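Long-range contacts in beta-d-glucoside glucohydrolase (Hypocrea jecorina, PDB 3ZYZ), which probably hydrolyses terminal, non-reducing beta-D-glucosyl residues, releasing beta-D-glucose in the breakdown of cellulose: residues 40-45 with 58-63; 75-80 with 125-130; 106-111 with 154-159; 372-377 with 436-441. All coordinates share one frame; numbering follows the deposited sequence.

In the fold
From the N terminus, contact 1 closes first, bringing residues 58-63 back against 40-45 at the edge of the barrel sheet. Contact 2 then joins the start of helix 78-84 to the loop ahead of helix 134-150. Its span crosses that of contact 3, since residues 106-111 lie before 125-130 and 154-159 after them. Contact 3 pairs the adjacent parallel strands 108-109 and 154-160, and strand 108-109 also borders strand 58-60 of contact 1. Contact 4 follows separately in the C-terminal domain, joining a loop to the end of strand 430-437 of a second sheet. All four contacts send a residue to the same glucose: Asp61, Arg125, Lys158 with His159, and Glu441.

Contact 1: residues 40-45 with 58-63; sequences GPCVGN and CLQDGP. With BGC (beta-D-glucopyranose), chain D.
Cys58 is joined to Cys42 by a disulfide, SG to SG 2.0 Å, its sulfur held anti to its own backbone N (chi1 168°), which turns SG toward Cys42. Leu59 forms an antiparallel hydrogen-bonded pair with Gly44: Gly44 N donates to Leu59 O at 2.7 Å, and Leu59 N returns a bond to Gly44 O at 2.8 Å. Val43 faces Leu59 as well, which makes the pairing a classic beta bulge. The leucine side chain lies on the bare glycine backbone, with Leu59 CD1 3.4 Å from Gly44 O. Gln60 bends at chi2 (80°) and brings its amide back to the bulge, where OE1 accepts from Val43 N at 3.0 Å, the donor standing well above the carbonyl plane. Its NE2 bonds Arg67 O and a water that bridges to Pro41 O. A leucine in its place would probably deprive Val43 N of this acceptor and leave the bridging water and Arg67 O without this donor. Asp61 turns to the glucose: OD1 accepts from BGC O4 at 2.7 Å and OD2, also salt-bridged to Arg67, takes BGC O6 in a very short bond. Val43 CG1 meets the same sugar arm, 3.7 Å from BGC C6. Strand 44-45 is the outermost, antiparallel strand of the TIM-barrel-like sheet, and strand 58-60 separates it from the parallel strands 108-109 and 154-160.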
# COMPACT_ATOMS: atom_id res chain seq x y z
N GLY A 40 -16.96 -6.34 21.41
CA GLY A 40 -15.84 -6.30 22.35
C GLY A 40 -15.18 -4.93 22.29
O GLY A 40 -15.69 -4.04 21.61
N PRO A 41 -14.06 -4.75 22.99
CA PRO A 41 -13.42 -3.43 23.01
C PRO A 41 -12.62 -3.10 21.73
O PRO A 41 -12.34 -1.93 21.45
CB PRO A 41 -12.50 -3.51 24.22
CG PRO A 41 -12.15 -4.96 24.31
CD PRO A 41 -13.42 -5.67 23.95
N CYS A 42 -12.27 -4.13 20.96
CA CYS A 42 -11.46 -3.93 19.76
C CYS A 42 -12.35 -3.88 18.52
O CYS A 42 -13.57 -4.04 18.63
CB CYS A 42 -10.38 -5.02 19.66
SG CYS A 42 -9.49 -5.23 21.21
N VAL A 43 -11.75 -3.64 17.36
CA VAL A 43 -12.50 -3.67 16.12
C VAL A 43 -13.03 -5.09 15.88
O VAL A 43 -14.18 -5.27 15.51
CB VAL A 43 -11.67 -3.18 14.93
CG1 VAL A 43 -12.48 -3.28 13.63
CG2 VAL A 43 -11.23 -1.75 15.16
N GLY A 44 -12.17 -6.08 16.09
CA GLY A 44 -12.59 -7.48 16.11
C GLY A 44 -12.22 -8.12 17.45
O GLY A 44 -11.21 -7.76 18.05
N ASN A 45 -13.08 -9.02 17.94
CA ASN A 45 -12.81 -9.85 19.11
C ASN A 45 -13.39 -11.27 18.94
O ASN A 45 -14.38 -11.45 18.26
CB ASN A 45 -13.39 -9.22 20.38
CG ASN A 45 -12.56 -8.06 20.91
OD1 ASN A 45 -11.46 -8.25 21.44
ND2 ASN A 45 -13.11 -6.86 20.79
N CYS A 58 -7.66 -9.86 20.10
CA CYS A 58 -8.02 -8.46 19.88
C CYS A 58 -7.51 -7.99 18.52
O CYS A 58 -6.29 -7.99 18.26
CB CYS A 58 -7.54 -7.56 21.02
SG CYS A 58 -7.62 -5.77 20.66
N LEU A 59 -8.45 -7.65 17.65
CA LEU A 59 -8.15 -7.26 16.27
C LEU A 59 -8.47 -5.79 16.08
O LEU A 59 -9.56 -5.36 16.41
CB LEU A 59 -8.95 -8.11 15.27
CG LEU A 59 -8.71 -9.63 15.37
CD1 LEU A 59 -9.81 -10.29 16.20
CD2 LEU A 59 -8.66 -10.25 14.01
N GLN A 60 -7.51 -5.02 15.56
CA GLN A 60 -7.68 -3.57 15.37
C GLN A 60 -7.20 -3.09 14.01
O GLN A 60 -6.22 -3.61 13.48
CB GLN A 60 -6.90 -2.81 16.46
CG GLN A 60 -7.37 -1.37 16.72
CD GLN A 60 -8.60 -1.33 17.62
OE1 GLN A 60 -9.13 -2.37 18.01
NE2 GLN A 60 -9.05 -0.13 17.95
N ASP A 61 -7.87 -2.08 13.46
CA ASP A 61 -7.33 -1.36 12.30
C ASP A 61 -6.11 -0.52 12.73
O ASP A 61 -5.92 -0.28 13.93
CB ASP A 61 -8.40 -0.47 11.65
CG ASP A 61 -9.50 -1.27 10.96
OD1 ASP A 61 -9.15 -2.14 10.13
OD2 ASP A 61 -10.70 -1.04 11.27
N GLY A 62 -5.25 -0.11 11.80
CA GLY A 62 -5.28 -0.57 10.42
C GLY A 62 -3.88 -0.46 9.82
O GLY A 62 -2.89 -0.48 10.55
N PRO A 63 -3.79 -0.32 8.48
CA PRO A 63 -2.53 -0.35 7.74
C PRO A 63 -1.53 0.77 8.05
O PRO A 63 -0.35 0.63 7.71
CB PRO A 63 -2.99 -0.27 6.28
CG PRO A 63 -4.39 -0.78 6.31
CD PRO A 63 -4.94 -0.23 7.57
C2 BGC D . -12.67 -2.67 5.69
C3 BGC D . -11.44 -3.38 6.20
C4 BGC D . -11.33 -3.12 7.69
C5 BGC D . -12.61 -3.55 8.42
C6 BGC D . -12.55 -3.31 9.93
C1 BGC D . -13.93 -3.04 6.50
O1 BGC D . -15.02 -2.24 6.09
O2 BGC D . -12.81 -3.02 4.33
O3 BGC D . -10.32 -2.86 5.50
O4 BGC D . -10.18 -3.75 8.21
O5 BGC D . -13.72 -2.84 7.90
O6 BGC D . -12.64 -1.92 10.17
O HOH W 1 -11.52 -0.19 19.50

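Contact 2: residues 75-80 with 125-130; sequences FTPGVQ and RNWEGF. With BGC (beta-D-glucopyranose), chain D.
Pro77 meets the edge of the Trp127 indole, with Pro77 CB 3.6 Å from Trp127 CE3 near the ring plane, and Glu128 CG covers one face of that ring. This is the close-packed part. Val79 CG1, set between the backbone N and the carbonyl carbon (chi1 69°), presses on Trp127 O at 3.2 Å. The same oxygen receives a weak bond from Val79 N in the first turn of helix 78-84. Gly78 slots in beside them, where a beta carbon would run into Glu128 O, and the Phe130 ring approaches from another direction, CD1 3.3 Å from Gly78 O. Beyond Phe130, residues of helix 134-150 pack on the ring. The other side is looser: Gly78 N and Glu128 O are linked through a water, at 3.0 Å from Gly78 N. Farther out, Arg125 and Glu128 form a salt bridge in which Glu128 OE2 lies in the guanidinium plane and takes both NE, at 2.8 Å, and NH2. Held flat in this way, the guanidinium offers NH1 to BGC O2 at 2.7 Å and NH2 to BGC O3 at 2.9 Å. With the other polar residues on the glucose, this arginine forms the glucose-binding site of a family 3 enzyme, at the mouth of its TIM-barrel-like domain.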
# COMPACT_ATOMS: atom_id res chain seq x y z
N PHE A 75 1.07 6.96 11.08
CA PHE A 75 2.09 6.72 10.07
C PHE A 75 1.57 7.17 8.71
O PHE A 75 0.36 7.40 8.55
CB PHE A 75 2.54 5.25 10.10
CG PHE A 75 3.18 4.85 11.41
CD1 PHE A 75 2.40 4.40 12.48
CD2 PHE A 75 4.55 4.98 11.59
CE1 PHE A 75 2.98 4.05 13.71
CE2 PHE A 75 5.14 4.64 12.82
CZ PHE A 75 4.37 4.18 13.87
N THR A 76 2.48 7.38 7.77
CA THR A 76 2.09 7.71 6.41
C THR A 76 1.35 6.51 5.86
O THR A 76 1.65 5.37 6.26
CB THR A 76 3.34 7.98 5.51
OG1 THR A 76 4.10 6.77 5.37
CG2 THR A 76 4.23 9.06 6.11
N PRO A 77 0.38 6.75 4.96
CA PRO A 77 -0.22 5.65 4.20
C PRO A 77 0.84 4.87 3.42
O PRO A 77 1.94 5.38 3.16
CB PRO A 77 -1.16 6.37 3.24
CG PRO A 77 -1.58 7.59 4.02
CD PRO A 77 -0.37 8.01 4.76
N GLY A 78 0.50 3.63 3.07
CA GLY A 78 1.40 2.73 2.37
C GLY A 78 1.95 3.30 1.08
O GLY A 78 3.12 3.08 0.75
N VAL A 79 1.11 4.03 0.35
CA VAL A 79 1.50 4.56 -0.96
C VAL A 79 2.70 5.52 -0.84
O VAL A 79 3.58 5.56 -1.71
CB VAL A 79 0.29 5.17 -1.73
CG1 VAL A 79 -0.22 6.46 -1.07
CG2 VAL A 79 0.63 5.40 -3.20
N GLN A 80 2.75 6.24 0.28
CA GLN A 80 3.85 7.16 0.55
C GLN A 80 5.14 6.39 0.82
O GLN A 80 6.22 6.77 0.33
CB GLN A 80 3.49 8.07 1.73
CG GLN A 80 4.33 9.33 1.82
CD GLN A 80 4.13 10.28 0.65
OE1 GLN A 80 3.21 10.10 -0.18
NE2 GLN A 80 4.97 11.30 0.57
N ARG A 125 -9.48 3.56 -2.36
CA ARG A 125 -8.61 3.05 -1.28
C ARG A 125 -7.22 2.66 -1.77
O ARG A 125 -6.45 2.09 -1.00
CB ARG A 125 -9.21 1.82 -0.60
CG ARG A 125 -10.60 1.98 -0.02
CD ARG A 125 -10.99 0.72 0.75
NE ARG A 125 -10.27 0.58 2.00
CZ ARG A 125 -10.51 -0.37 2.91
NH1 ARG A 125 -11.46 -1.26 2.71
NH2 ARG A 125 -9.80 -0.41 4.02
N ASN A 126 -6.91 2.94 -3.03
CA ASN A 126 -5.58 2.62 -3.59
C ASN A 126 -4.44 3.18 -2.74
O ASN A 126 -3.37 2.57 -2.67
CB ASN A 126 -5.44 3.13 -5.02
CG ASN A 126 -6.37 2.42 -6.00
OD1 ASN A 126 -7.04 1.44 -5.64
ND2 ASN A 126 -6.41 2.91 -7.23
N TRP A 127 -4.68 4.34 -2.12
CA TRP A 127 -3.69 5.02 -1.29
C TRP A 127 -3.26 4.22 -0.06
O TRP A 127 -2.18 4.45 0.48
CB TRP A 127 -4.23 6.40 -0.87
CG TRP A 127 -5.49 6.29 -0.06
CD1 TRP A 127 -6.77 6.25 -0.55
CD2 TRP A 127 -5.60 6.19 1.36
NE1 TRP A 127 -7.67 6.14 0.48
CE2 TRP A 127 -6.97 6.09 1.67
CE3 TRP A 127 -4.66 6.18 2.41
CZ2 TRP A 127 -7.44 5.97 2.97
CZ3 TRP A 127 -5.13 6.06 3.71
CH2 TRP A 127 -6.51 5.97 3.98
N GLU A 128 -4.10 3.29 0.40
CA GLU A 128 -3.77 2.43 1.55
C GLU A 128 -2.71 1.38 1.18
O GLU A 128 -1.99 0.89 2.06
CB GLU A 128 -5.00 1.71 2.08
CG GLU A 128 -6.00 2.60 2.74
CD GLU A 128 -6.94 1.84 3.66
OE1 GLU A 128 -6.51 1.39 4.75
OE2 GLU A 128 -8.13 1.71 3.31
N GLY A 129 -2.62 1.07 -0.11
CA GLY A 129 -1.70 0.06 -0.65
C GLY A 129 -0.32 0.62 -0.96
O GLY A 129 0.15 1.53 -0.28
N PHE A 130 0.33 0.08 -1.97
CA PHE A 130 1.74 0.37 -2.20
C PHE A 130 2.06 0.77 -3.64
O PHE A 130 3.21 0.68 -4.09
CB PHE A 130 2.58 -0.85 -1.80
CG PHE A 130 2.67 -1.07 -0.30
CD1 PHE A 130 3.33 -0.16 0.52
CD2 PHE A 130 2.15 -2.23 0.27
CE1 PHE A 130 3.44 -0.39 1.91
CE2 PHE A 130 2.25 -2.47 1.65
CZ PHE A 130 2.90 -1.55 2.47
C2 BGC D . -12.67 -2.67 5.69
C3 BGC D . -11.44 -3.38 6.20
C4 BGC D . -11.33 -3.12 7.69
C5 BGC D . -12.61 -3.55 8.42
C6 BGC D . -12.55 -3.31 9.93
C1 BGC D . -13.93 -3.04 6.50
O1 BGC D . -15.02 -2.24 6.09
O2 BGC D . -12.81 -3.02 4.33
O3 BGC D . -10.32 -2.86 5.50
O4 BGC D . -10.18 -3.75 8.21
O5 BGC D . -13.72 -2.84 7.90
O6 BGC D . -12.64 -1.92 10.17
O HOH W 2 -1.97 2.61 4.41

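Contact 3: residues 106-111 with 154-159; sequences IHVILG and QATAKH. With BGC (beta-D-glucopyranose), chain D.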
# COMPACT_ATOMS: atom_id res chain seq x y z
N ILE A 106 -3.11 -4.89 21.42
CA ILE A 106 -3.76 -5.50 20.27
C ILE A 106 -2.89 -6.64 19.74
O ILE A 106 -1.68 -6.47 19.63
CB ILE A 106 -3.93 -4.43 19.18
CG1 ILE A 106 -4.81 -3.28 19.71
CG2 ILE A 106 -4.50 -5.05 17.90
CD1 ILE A 106 -4.51 -1.95 19.08
N HIS A 107 -3.50 -7.78 19.42
CA HIS A 107 -2.78 -8.95 18.87
C HIS A 107 -2.69 -8.91 17.33
O HIS A 107 -1.67 -9.30 16.75
CB HIS A 107 -3.47 -10.26 19.28
CG HIS A 107 -3.76 -10.36 20.74
ND1 HIS A 107 -5.03 -10.25 21.26
CD2 HIS A 107 -2.93 -10.57 21.80
CE1 HIS A 107 -4.97 -10.38 22.58
NE2 HIS A 107 -3.71 -10.57 22.93
N VAL A 108 -3.75 -8.45 16.67
CA VAL A 108 -3.79 -8.46 15.21
C VAL A 108 -4.02 -7.07 14.63
O VAL A 108 -5.01 -6.41 14.94
CB VAL A 108 -4.87 -9.42 14.67
CG1 VAL A 108 -4.68 -9.67 13.19
CG2 VAL A 108 -4.85 -10.74 15.42
N ILE A 109 -3.08 -6.61 13.81
CA ILE A 109 -3.26 -5.33 13.10
C ILE A 109 -3.81 -5.66 11.70
O ILE A 109 -3.34 -6.59 11.04
CB ILE A 109 -1.94 -4.49 13.08
CG1 ILE A 109 -2.19 -3.03 12.64
CG2 ILE A 109 -0.88 -5.16 12.23
CD1 ILE A 109 -3.14 -2.23 13.55
N LEU A 110 -4.83 -4.92 11.28
CA LEU A 110 -5.55 -5.26 10.06
C LEU A 110 -4.94 -4.57 8.83
O LEU A 110 -5.48 -3.61 8.30
CB LEU A 110 -7.04 -4.95 10.23
CG LEU A 110 -7.77 -5.72 11.34
CD1 LEU A 110 -9.22 -5.24 11.47
CD2 LEU A 110 -7.71 -7.25 11.13
N GLY A 111 -3.79 -5.09 8.42
CA GLY A 111 -2.98 -4.49 7.36
C GLY A 111 -1.67 -5.27 7.26
O GLY A 111 -1.35 -6.04 8.14
N GLN A 154 0.53 -10.01 15.06
CA GLN A 154 -0.01 -10.67 13.88
C GLN A 154 -0.41 -9.63 12.84
O GLN A 154 -1.08 -8.63 13.16
CB GLN A 154 -1.24 -11.50 14.24
CG GLN A 154 -0.99 -12.69 15.17
CD GLN A 154 -2.23 -13.56 15.32
OE1 GLN A 154 -2.94 -13.80 14.35
NE2 GLN A 154 -2.50 -14.04 16.53
N ALA A 155 0.02 -9.84 11.60
CA ALA A 155 -0.37 -8.95 10.50
C ALA A 155 -1.48 -9.60 9.68
O ALA A 155 -1.65 -10.83 9.74
CB ALA A 155 0.82 -8.61 9.62
N THR A 156 -2.21 -8.78 8.93
CA THR A 156 -3.32 -9.25 8.12
C THR A 156 -3.22 -8.68 6.71
O THR A 156 -3.49 -7.50 6.49
CB THR A 156 -4.68 -8.84 8.75
OG1 THR A 156 -4.71 -9.27 10.10
CG2 THR A 156 -5.86 -9.46 8.01
N ALA A 157 -2.80 -9.52 5.76
CA ALA A 157 -2.79 -9.14 4.35
C ALA A 157 -4.23 -9.00 3.86
O ALA A 157 -5.01 -9.97 3.92
CB ALA A 157 -2.03 -10.16 3.52
N LYS A 158 -4.60 -7.80 3.42
CA LYS A 158 -5.93 -7.54 2.87
C LYS A 158 -5.83 -6.71 1.57
O LYS A 158 -4.81 -6.09 1.35
CB LYS A 158 -6.82 -6.86 3.94
CG LYS A 158 -6.42 -5.43 4.29
CD LYS A 158 -7.22 -4.89 5.46
CE LYS A 158 -7.13 -3.38 5.52
NZ LYS A 158 -7.69 -2.81 6.78
N HIS A 159 -6.84 -6.71 0.69
CA HIS A 159 -8.06 -7.51 0.78
C HIS A 159 -8.06 -8.51 -0.33
O HIS A 159 -7.87 -8.15 -1.50
CB HIS A 159 -9.31 -6.64 0.61
CG HIS A 159 -9.35 -5.45 1.51
ND1 HIS A 159 -8.79 -4.24 1.17
CD2 HIS A 159 -9.90 -5.29 2.73
CE1 HIS A 159 -8.99 -3.38 2.15
NE2 HIS A 159 -9.65 -3.99 3.11
C2 BGC D . -12.67 -2.67 5.69
C3 BGC D . -11.44 -3.38 6.20
C4 BGC D . -11.33 -3.12 7.69
C5 BGC D . -12.61 -3.55 8.42
C6 BGC D . -12.55 -3.31 9.93
C1 BGC D . -13.93 -3.04 6.50
O1 BGC D . -15.02 -2.24 6.09
O2 BGC D . -12.81 -3.02 4.33
O3 BGC D . -10.32 -2.86 5.50
O4 BGC D . -10.18 -3.75 8.21
O5 BGC D . -13.72 -2.84 7.90
O6 BGC D . -12.64 -1.92 10.17
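Gln154 N donates to His107 O and Ile109 N to Gln154 O, each at 2.9 Å and almost in line with the carbonyl bond. Farther along, Thr156 N reaches Gly111 O at 3.0 Å, from well above the carbonyl plane. These are parallel neighbours in a TIM-barrel-like sheet, joined by a beta-alpha-beta crossover through helix 134-150, and Leu110 is the centre of an inverse gamma turn that interrupts the regular pairing. Side-chain bonds use the carbonyls near that turn. Thr156 OG1 donates to Ile109 O at 3.2 Å, and Lys158 NZ to Leu110 O at 2.8 Å. Lys158 CG lies between the backbone N and the carbonyl carbon (chi1 69°), and the chain, extended beyond it, carries NZ also to BGC O3, at 2.9 Å, and BGC O4. A methionine in its place would probably leave Leu110 O without this partner and both sugar hydroxyls short of a donor. His159 adds NE2 at 2.7 Å from BGC O3, with Lys158 CG over the centre of its ring. Methyl groups also touch polar side chains: Val108 CG1 lies 3.1 Å from Thr156 OG1, Leu110 CD2 runs alongside Thr156, and Val108 CG2 obliquely meets the Gln154 amide, whose OE1 bonds Tyr232.

Contact 4: residues 372-377 with 436-441; sequences GCDDGA and TADSGE. With BGC (beta-D-glucopyranose), chain D.
Cys373, in a disulfide with Cys368, brings its carbonyl O to 3.4 Å from Asp438 OD2, a meeting of two acceptors that share no bond. Asp374 carries the contact. With CG anti to the backbone N (chi1 -177°), its carboxylate extends toward the end of strand 430-437, where it meets Thr436, the two side chains coming from opposite directions. Thr436 OG1 donates to Asp374 OD2 at 2.5 Å, a very short bond whose exact length is doubtful; OG1 lies between the backbone N and the carbonyl carbon (chi1 59°), which turns it to the aspartate. The CB of Asp374 rests against the Asp438 carboxylate, 3.6 Å from OD2, and the main-chain O of Asp374 accepts from His460. Beyond the threonine and Asp438 the second segment runs on to Glu441, whose OE2 accepts from BGC O1 at 2.6 Å and is salt-bridged to Arg169; Ser384 bonds its OE1. The C-terminal domain thus contributes a carboxylate at the anomeric end of the glucose. At the contact itself the carboxylates of Asp374 and Asp438 are close, Asp374 OD1 to Asp438 OD2 4.7 Å, so their like charges probably disfavour full ionisation of both, whereas a hydroxyl donor on OD2 would be expected to favour the charged form of Asp374.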
# COMPACT_ATOMS: atom_id res chain seq x y z
N GLY A 372 -13.12 11.45 7.12
CA GLY A 372 -14.05 11.72 6.02
C GLY A 372 -14.26 13.20 5.72
O GLY A 372 -15.38 13.71 5.74
N CYS A 373 -13.15 13.89 5.46
CA CYS A 373 -13.16 15.27 4.97
C CYS A 373 -11.81 15.63 4.38
O CYS A 373 -10.77 15.09 4.79
CB CYS A 373 -13.55 16.26 6.07
SG CYS A 373 -12.24 16.64 7.29
N ASP A 374 -11.84 16.49 3.37
CA ASP A 374 -10.65 17.14 2.88
C ASP A 374 -10.75 18.62 3.27
O ASP A 374 -11.14 19.46 2.45
CB ASP A 374 -10.50 16.95 1.37
CG ASP A 374 -9.22 17.55 0.84
OD1 ASP A 374 -8.32 17.87 1.65
OD2 ASP A 374 -9.10 17.73 -0.40
N ASP A 375 -10.41 18.92 4.51
CA ASP A 375 -10.58 20.27 5.02
C ASP A 375 -9.32 20.73 5.72
O ASP A 375 -8.95 20.18 6.76
CB ASP A 375 -11.78 20.36 5.96
CG ASP A 375 -12.10 21.79 6.35
OD1 ASP A 375 -12.54 22.56 5.46
OD2 ASP A 375 -11.92 22.15 7.52
N GLY A 376 -8.67 21.74 5.16
CA GLY A 376 -7.36 22.15 5.60
C GLY A 376 -6.34 21.19 5.02
O GLY A 376 -6.63 20.48 4.06
N ALA A 377 -5.15 21.14 5.62
CA ALA A 377 -4.08 20.26 5.17
C ALA A 377 -4.52 18.79 5.17
O ALA A 377 -5.25 18.35 6.07
CB ALA A 377 -2.85 20.44 6.06
N THR A 436 -5.28 19.80 -3.44
CA THR A 436 -5.49 18.41 -2.99
C THR A 436 -6.45 17.62 -3.87
O THR A 436 -7.18 18.18 -4.69
CB THR A 436 -6.03 18.34 -1.56
OG1 THR A 436 -7.28 19.04 -1.49
CG2 THR A 436 -5.04 18.92 -0.54
N ALA A 437 -6.41 16.30 -3.70
CA ALA A 437 -7.49 15.40 -4.08
C ALA A 437 -7.57 14.32 -3.00
O ALA A 437 -6.56 13.95 -2.39
CB ALA A 437 -7.26 14.80 -5.46
N ASP A 438 -8.78 13.86 -2.72
CA ASP A 438 -9.01 12.95 -1.61
C ASP A 438 -9.89 11.80 -2.08
O ASP A 438 -10.48 11.87 -3.15
CB ASP A 438 -9.65 13.70 -0.43
CG ASP A 438 -9.44 12.99 0.90
OD1 ASP A 438 -8.72 11.97 0.95
OD2 ASP A 438 -10.00 13.47 1.91
N SER A 439 -9.97 10.74 -1.27
CA SER A 439 -10.85 9.60 -1.55
C SER A 439 -10.84 8.65 -0.37
O SER A 439 -10.10 8.87 0.61
CB SER A 439 -10.45 8.88 -2.85
OG SER A 439 -9.33 8.04 -2.66
N GLY A 440 -11.64 7.60 -0.43
CA GLY A 440 -11.60 6.64 0.66
C GLY A 440 -12.56 5.49 0.54
O GLY A 440 -13.09 5.22 -0.54
N GLU A 441 -12.79 4.84 1.67
CA GLU A 441 -13.63 3.66 1.71
C GLU A 441 -15.08 4.00 1.45
O GLU A 441 -15.60 5.01 1.96
CB GLU A 441 -13.49 2.96 3.07
CG GLU A 441 -13.85 1.49 3.03
CD GLU A 441 -13.71 0.83 4.38
OE1 GLU A 441 -12.83 1.28 5.15
OE2 GLU A 441 -14.47 -0.13 4.64
C2 BGC D . -12.67 -2.67 5.69
C3 BGC D . -11.44 -3.38 6.20
C4 BGC D . -11.33 -3.12 7.69
C5 BGC D . -12.61 -3.55 8.42
C6 BGC D . -12.55 -3.31 9.93
C1 BGC D . -13.93 -3.04 6.50
O1 BGC D . -15.02 -2.24 6.09
O2 BGC D . -12.81 -3.02 4.33
O3 BGC D . -10.32 -2.86 5.50
O4 BGC D . -10.18 -3.75 8.21
O5 BGC D . -13.72 -2.84 7.90
O6 BGC D . -12.64 -1.92 10.17